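Local coordinates for protein DnaJ homolog subfamily C member 3 (Mus musculus, PDB 3IEG) that acts as an endoplasmic reticulum co-chaperone in the unfolded protein response, binding misfolded proteins through its TPR repeats and restraining eIF-2-alpha phosphorylation, at residues 38-43 and 60-65; 45-48 and 54-57. One frame throughout, in Å; residues are numbered along the deposited sequence.

Interaction 1 of 2, residues 38-43 and 60-65; sequences IAYYRR and LTKVIA
Lys62 lays its aliphatic chain over the ring of Tyr40. The CG methylene sits almost squarely above the middle of the ring, 3.6 Å from the centroid and 6° off the normal, a CH-pi contact. Lys62 leaves its helix with CG anti to the backbone N, then bends at chi2 (70°), which carries the chain outward across the same ring until CE comes 3.9 Å from Tyr40 CE2. The hydroxyl of Tyr40 is hydrogen-bonded to the carbonyl oxygen of Pro34, which ties down the far end of the ring. These are the two antiparallel helices of the second TPR repeat, the helical hairpin 37-50 and 53-66, whose axes come within 8.4 Å here at a crossing angle of -156°. Between them Val63 points its CG2 methyl into the neighbouring helix, where it meets Tyr40 CB at 3.7 Å and Tyr41 CB at 3.8 Å. Tyr41 turns its ring against that of Phe70, at the end of TPR 2, and touches Ala72 of helix 71-84 in TPR 3.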
ATOM      1  N   ILE A  38      -2.263 -37.144  17.904  1.00 36.71           N
ATOM      2  CA  ILE A  38      -0.987 -36.499  18.267  1.00 35.90           C
ATOM      3  C   ILE A  38      -0.119 -36.204  17.069  1.00 34.87           C
ATOM      4  O   ILE A  38       0.568 -35.192  17.057  1.00 34.91           O
ATOM      5  CB  ILE A  38      -0.131 -37.235  19.334  1.00 36.03           C
ATOM      6  CG1 ILE A  38      -0.578 -38.682  19.491  1.00 36.81           C
ATOM      7  CG2 ILE A  38      -0.156 -36.476  20.666  1.00 35.74           C
ATOM      8  CD1 ILE A  38       0.303 -39.644  18.756  1.00 38.14           C
ATOM      9  N   ALA A  39      -0.146 -37.081  16.069  1.00 33.67           N
ATOM     10  CA  ALA A  39       0.644 -36.862  14.868  1.00 32.85           C
ATOM     11  C   ALA A  39       0.334 -35.479  14.307  1.00 32.50           C
ATOM     12  O   ALA A  39       1.247 -34.708  14.047  1.00 32.29           O
ATOM     13  CB  ALA A  39       0.388 -37.943  13.841  1.00 32.69           C
ATOM     14  N   TYR A  40      -0.955 -35.153  14.171  1.00 31.94           N
ATOM     15  CA  TYR A  40      -1.363 -33.835  13.702  1.00 31.09           C
ATOM     16  C   TYR A  40      -0.955 -32.750  14.685  1.00 30.40           C
ATOM     17  O   TYR A  40      -0.620 -31.633  14.279  1.00 30.29           O
ATOM     18  CB  TYR A  40      -2.872 -33.765  13.462  1.00 31.58           C
ATOM     19  CG  TYR A  40      -3.359 -34.539  12.265  1.00 32.24           C
ATOM     20  CD1 TYR A  40      -3.217 -34.028  10.970  1.00 33.26           C
ATOM     21  CD2 TYR A  40      -3.980 -35.775  12.423  1.00 32.08           C
ATOM     22  CE1 TYR A  40      -3.674 -34.749   9.860  1.00 33.41           C
ATOM     23  CE2 TYR A  40      -4.431 -36.497  11.333  1.00 31.96           C
ATOM     24  CZ  TYR A  40      -4.281 -35.984  10.056  1.00 32.84           C
ATOM     25  OH  TYR A  40      -4.740 -36.712   8.980  1.00 32.91           O
ATOM     26  N   TYR A  41      -0.990 -33.064  15.975  1.00 29.47           N
ATOM     27  CA  TYR A  41      -0.577 -32.084  16.970  1.00 29.15           C
ATOM     28  C   TYR A  41       0.926 -31.807  16.854  1.00 28.89           C
ATOM     29  O   TYR A  41       1.340 -30.658  16.794  1.00 29.01           O
ATOM     30  CB  TYR A  41      -0.967 -32.510  18.391  1.00 28.80           C
ATOM     31  CG  TYR A  41      -0.540 -31.528  19.455  1.00 28.63           C
ATOM     32  CD1 TYR A  41      -1.120 -30.253  19.534  1.00 28.39           C
ATOM     33  CD2 TYR A  41       0.454 -31.862  20.382  1.00 27.87           C
ATOM     34  CE1 TYR A  41      -0.722 -29.338  20.502  1.00 27.59           C
ATOM     35  CE2 TYR A  41       0.855 -30.959  21.361  1.00 27.68           C
ATOM     36  CZ  TYR A  41       0.264 -29.700  21.420  1.00 28.67           C
ATOM     37  OH  TYR A  41       0.666 -28.798  22.391  1.00 29.10           O
ATOM     38  N   ARG A  42       1.731 -32.864  16.793  1.00 28.50           N
ATOM     39  CA  ARG A  42       3.172 -32.710  16.670  1.00 28.38           C
ATOM     40  C   ARG A  42       3.542 -31.875  15.452  1.00 28.07           C
ATOM     41  O   ARG A  42       4.367 -30.941  15.546  1.00 27.98           O
ATOM     42  CB  ARG A  42       3.866 -34.065  16.624  1.00 28.58           C
ATOM     43  CG  ARG A  42       3.667 -34.916  17.872  1.00 29.24           C
ATOM     44  CD  ARG A  42       4.168 -34.228  19.130  1.00 29.10           C
ATOM     45  NE  ARG A  42       4.075 -35.124  20.277  1.00 29.94           N
ATOM     46  CZ  ARG A  42       3.980 -34.721  21.538  1.00 30.17           C
ATOM     47  NH1 ARG A  42       3.944 -33.426  21.836  1.00 30.76           N
ATOM     48  NH2 ARG A  42       3.905 -35.619  22.502  1.00 30.39           N
ATOM     49  N   ARG A  43       2.916 -32.188  14.320  1.00 27.16           N
ATOM     50  CA  ARG A  43       3.126 -31.399  13.123  1.00 26.89           C
ATOM     51  C   ARG A  43       2.738 -29.947  13.343  1.00 26.82           C
ATOM     52  O   ARG A  43       3.409 -29.057  12.856  1.00 27.01           O
ATOM     53  CB  ARG A  43       2.372 -31.969  11.931  1.00 26.79           C
ATOM     54  CG  ARG A  43       2.856 -31.375  10.611  1.00 26.71           C
ATOM     55  CD  ARG A  43       2.323 -32.113   9.399  1.00 26.01           C
ATOM     56  NE  ARG A  43       0.890 -31.916   9.247  1.00 25.70           N
ATOM     57  CZ  ARG A  43       0.110 -32.668   8.484  1.00 25.51           C
ATOM     58  NH1 ARG A  43       0.625 -33.673   7.794  1.00 23.58           N
ATOM     59  NH2 ARG A  43      -1.189 -32.406   8.413  1.00 25.51           N
ATOM     60  N   LEU A  60      -4.327 -28.003  13.873  1.00 32.02           N
ATOM     61  CA  LEU A  60      -4.909 -27.741  15.174  1.00 32.54           C
ATOM     62  C   LEU A  60      -6.380 -28.105  15.188  1.00 33.29           C
ATOM     63  O   LEU A  60      -6.822 -28.845  16.068  1.00 33.50           O
ATOM     64  CB  LEU A  60      -4.708 -26.294  15.590  1.00 32.35           C
ATOM     65  CG  LEU A  60      -3.280 -25.983  16.047  1.00 32.27           C
ATOM     66  CD1 LEU A  60      -3.107 -24.497  16.231  1.00 32.23           C
ATOM     67  CD2 LEU A  60      -2.935 -26.726  17.339  1.00 32.87           C
ATOM     68  N   THR A  61      -7.136 -27.631  14.197  1.00 33.88           N
ATOM     69  CA  THR A  61      -8.558 -27.959  14.159  1.00 34.23           C
ATOM     70  C   THR A  61      -8.807 -29.440  13.853  1.00 34.30           C
ATOM     71  O   THR A  61      -9.820 -29.998  14.270  1.00 34.67           O
ATOM     72  CB  THR A  61      -9.420 -27.036  13.231  1.00 34.23           C
ATOM     73  OG1 THR A  61      -9.774 -27.728  12.032  1.00 35.07           O
ATOM     74  CG2 THR A  61      -8.736 -25.741  12.901  1.00 34.01           C
ATOM     75  N   LYS A  62      -7.888 -30.084  13.150  1.00 34.33           N
ATOM     76  CA  LYS A  62      -8.005 -31.516  12.973  1.00 35.01           C
ATOM     77  C   LYS A  62      -7.919 -32.220  14.332  1.00 35.57           C
ATOM     78  O   LYS A  62      -8.750 -33.074  14.657  1.00 35.90           O
ATOM     79  CB  LYS A  62      -6.927 -32.037  12.032  1.00 35.06           C
ATOM     80  CG  LYS A  62      -6.970 -33.549  11.802  1.00 35.56           C
ATOM     81  CD  LYS A  62      -8.164 -33.983  10.975  1.00 36.01           C
ATOM     82  CE  LYS A  62      -8.155 -35.488  10.779  1.00 37.86           C
ATOM     83  NZ  LYS A  62      -9.294 -35.925   9.920  1.00 39.80           N
ATOM     84  N   VAL A  63      -6.930 -31.847  15.137  1.00 35.75           N
ATOM     85  CA  VAL A  63      -6.746 -32.480  16.434  1.00 35.78           C
ATOM     86  C   VAL A  63      -8.002 -32.337  17.263  1.00 36.14           C
ATOM     87  O   VAL A  63      -8.466 -33.290  17.871  1.00 36.54           O
ATOM     88  CB  VAL A  63      -5.556 -31.883  17.199  1.00 35.59           C
ATOM     89  CG1 VAL A  63      -5.499 -32.435  18.629  1.00 35.55           C
ATOM     90  CG2 VAL A  63      -4.271 -32.183  16.457  1.00 35.32           C
ATOM     91  N   ILE A  64      -8.558 -31.139  17.267  1.00 36.55           N
ATOM     92  CA  ILE A  64      -9.726 -30.856  18.060  1.00 36.98           C
ATOM     93  C   ILE A  64     -10.892 -31.694  17.553  1.00 37.81           C
ATOM     94  O   ILE A  64     -11.621 -32.277  18.344  1.00 38.01           O
ATOM     95  CB  ILE A  64     -10.016 -29.356  18.053  1.00 36.81           C
ATOM     96  CG1 ILE A  64      -8.889 -28.630  18.791  1.00 35.94           C
ATOM     97  CG2 ILE A  64     -11.357 -29.046  18.696  1.00 36.78           C
ATOM     98  CD1 ILE A  64      -8.663 -27.227  18.318  1.00 35.63           C
ATOM     99  N   ALA A  65     -11.040 -31.792  16.237  1.00 38.96           N
ATOM    100  CA  ALA A  65     -12.091 -32.621  15.651  1.00 39.81           C
ATOM    101  C   ALA A  65     -12.005 -34.068  16.154  1.00 40.58           C
ATOM    102  O   ALA A  65     -13.025 -34.679  16.456  1.00 40.81           O
ATOM    103  CB  ALA A  65     -12.036 -32.566  14.129  1.00 39.55           C
TER

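Interaction 2 of 2, residues 45-48 and 54-57; sequences TVFL and KAAL
The methyl of Ala55 rests on one face of the Phe47 ring, its CB 3.4 Å from the centroid and only 8° off the ring normal. That is a CH-pi contact centred on the ring: the same methyl comes close to all six ring carbons, with CD2 at 3.6 Å. Phe47 reaches this place with CG anti to its carbonyl carbon (chi1 -72°), which swings the ring over the first turn of helix 53-66. Its own CB stays back near the root of Ala56, 3.9 Å from Ala56 CB, and the CA atoms of the two residues are 5.3 Å apart. Leu48 brings in CD1 from another direction, 3.5 Å from Ala56 CB, so that the single methyl of Ala56 is met by both Phe47 and Leu48. Ala56 is consistent with the small residue, usually alanine, that TPR motifs carry early in the second helix, where the two helices pack closely, and its pairing with Phe47 and Leu48 closes TPR 2 near the turn between its helices. Phe47 also touches Leu23 of helix 19-32, in the preceding repeat, and therefore joins two repeats as well as the two helices. A serine in place of Phe47 would probably open a gap over Ala55 and take away the contact with Leu23. No hydrogen bond crosses between 45-48 and 54-57; the hold is entirely apolar, methyl against ring and methyl against methyl, and therefore depends on how closely the shapes fit.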
ATOM      1  N   THR A  45       2.793 -28.187  16.201  1.00 27.46           N
ATOM      2  CA  THR A  45       3.760 -27.489  17.065  1.00 28.04           C
ATOM      3  C   THR A  45       5.019 -27.133  16.273  1.00 27.63           C
ATOM      4  O   THR A  45       5.628 -26.103  16.538  1.00 28.45           O
ATOM      5  CB  THR A  45       4.105 -28.241  18.383  1.00 28.21           C
ATOM      6  OG1 THR A  45       4.709 -29.502  18.086  1.00 30.33           O
ATOM      7  CG2 THR A  45       2.861 -28.490  19.208  1.00 28.60           C
ATOM      8  N   VAL A  46       5.383 -27.956  15.287  1.00 27.06           N
ATOM      9  CA  VAL A  46       6.498 -27.617  14.371  1.00 26.73           C
ATOM     10  C   VAL A  46       6.200 -26.387  13.501  1.00 26.43           C
ATOM     11  O   VAL A  46       6.970 -25.429  13.526  1.00 26.70           O
ATOM     12  CB  VAL A  46       7.018 -28.834  13.527  1.00 26.37           C
ATOM     13  CG1 VAL A  46       7.929 -28.378  12.426  1.00 26.79           C
ATOM     14  CG2 VAL A  46       7.774 -29.801  14.407  1.00 25.76           C
ATOM     15  N   PHE A  47       5.096 -26.399  12.757  1.00 26.14           N
ATOM     16  CA  PHE A  47       4.627 -25.182  12.068  1.00 26.25           C
ATOM     17  C   PHE A  47       4.588 -23.968  13.018  1.00 27.23           C
ATOM     18  O   PHE A  47       4.966 -22.856  12.635  1.00 27.36           O
ATOM     19  CB  PHE A  47       3.247 -25.378  11.418  1.00 25.33           C
ATOM     20  CG  PHE A  47       3.250 -26.261  10.182  1.00 24.69           C
ATOM     21  CD1 PHE A  47       2.322 -27.290  10.050  1.00 22.97           C
ATOM     22  CD2 PHE A  47       4.168 -26.063   9.142  1.00 24.49           C
ATOM     23  CE1 PHE A  47       2.300 -28.111   8.908  1.00 22.95           C
ATOM     24  CE2 PHE A  47       4.159 -26.888   8.002  1.00 24.01           C
ATOM     25  CZ  PHE A  47       3.212 -27.914   7.886  1.00 23.33           C
ATOM     26  N   LEU A  48       4.142 -24.176  14.256  1.00 28.19           N
ATOM     27  CA  LEU A  48       4.085 -23.073  15.209  1.00 29.36           C
ATOM     28  C   LEU A  48       5.482 -22.530  15.504  1.00 30.26           C
ATOM     29  O   LEU A  48       5.685 -21.314  15.521  1.00 29.98           O
ATOM     30  CB  LEU A  48       3.355 -23.486  16.490  1.00 29.12           C
ATOM     31  CG  LEU A  48       1.936 -22.944  16.739  1.00 29.83           C
ATOM     32  CD1 LEU A  48       1.306 -22.229  15.525  1.00 29.08           C
ATOM     33  CD2 LEU A  48       0.992 -24.014  17.288  1.00 29.48           C
ATOM     34  N   LYS A  54      -0.700 -20.258   9.151  1.00 34.12           N
ATOM     35  CA  LYS A  54      -1.550 -20.711   8.053  1.00 34.56           C
ATOM     36  C   LYS A  54      -1.527 -22.228   7.960  1.00 33.92           C
ATOM     37  O   LYS A  54      -2.559 -22.841   7.719  1.00 34.27           O
ATOM     38  CB  LYS A  54      -1.087 -20.108   6.725  1.00 35.11           C
ATOM     39  CG  LYS A  54      -2.022 -20.322   5.550  1.00 37.69           C
ATOM     40  CD  LYS A  54      -1.858 -19.199   4.500  1.00 42.77           C
ATOM     41  CE  LYS A  54      -2.296 -17.824   5.047  1.00 44.58           C
ATOM     42  NZ  LYS A  54      -1.944 -16.705   4.122  1.00 46.24           N
ATOM     43  N   ALA A  55      -0.348 -22.818   8.161  1.00 33.01           N
ATOM     44  CA  ALA A  55      -0.163 -24.263   8.090  1.00 32.02           C
ATOM     45  C   ALA A  55      -0.565 -24.986   9.382  1.00 31.68           C
ATOM     46  O   ALA A  55      -1.082 -26.101   9.337  1.00 31.35           O
ATOM     47  CB  ALA A  55       1.268 -24.580   7.730  1.00 31.97           C
ATOM     48  N   ALA A  56      -0.335 -24.344  10.526  1.00 31.21           N
ATOM     49  CA  ALA A  56      -0.685 -24.921  11.820  1.00 30.66           C
ATOM     50  C   ALA A  56      -2.183 -25.083  12.030  1.00 30.55           C
ATOM     51  O   ALA A  56      -2.634 -26.120  12.529  1.00 30.53           O
ATOM     52  CB  ALA A  56      -0.092 -24.106  12.944  1.00 30.40           C
ATOM     53  N   LEU A  57      -2.951 -24.069  11.649  1.00 30.24           N
ATOM     54  CA  LEU A  57      -4.392 -24.063  11.926  1.00 30.40           C
ATOM     55  C   LEU A  57      -5.137 -25.329  11.462  1.00 30.35           C
ATOM     56  O   LEU A  57      -5.763 -25.992  12.284  1.00 30.46           O
ATOM     57  CB  LEU A  57      -5.060 -22.770  11.428  1.00 30.09           C
ATOM     58  CG  LEU A  57      -6.582 -22.641  11.553  1.00 30.87           C
ATOM     59  CD1 LEU A  57      -7.035 -22.651  13.000  1.00 31.02           C
ATOM     60  CD2 LEU A  57      -7.086 -21.369  10.864  1.00 30.86           C
TER

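Interactions 1 and 2 join the same pair of helices, 37-50 and 53-66, with 45-48/54-57 nested inside the loop that 38-43/60-65 closes. Their centres are 10 Å apart, and they touch through Leu60 CD1 and Leu48 CD2, 4.3 Å apart. Both are partly buried, each with a single buried residue among those that touch: Val63 in interaction 1, Ala56 in interaction 2. Each sets an aliphatic group over an aromatic face, but near the turn it is the short methyl of an alanine, whereas at the far end it is the long chain of a lysine, which carries a charged amino group. Neither uses a hydrogen bond between its segments.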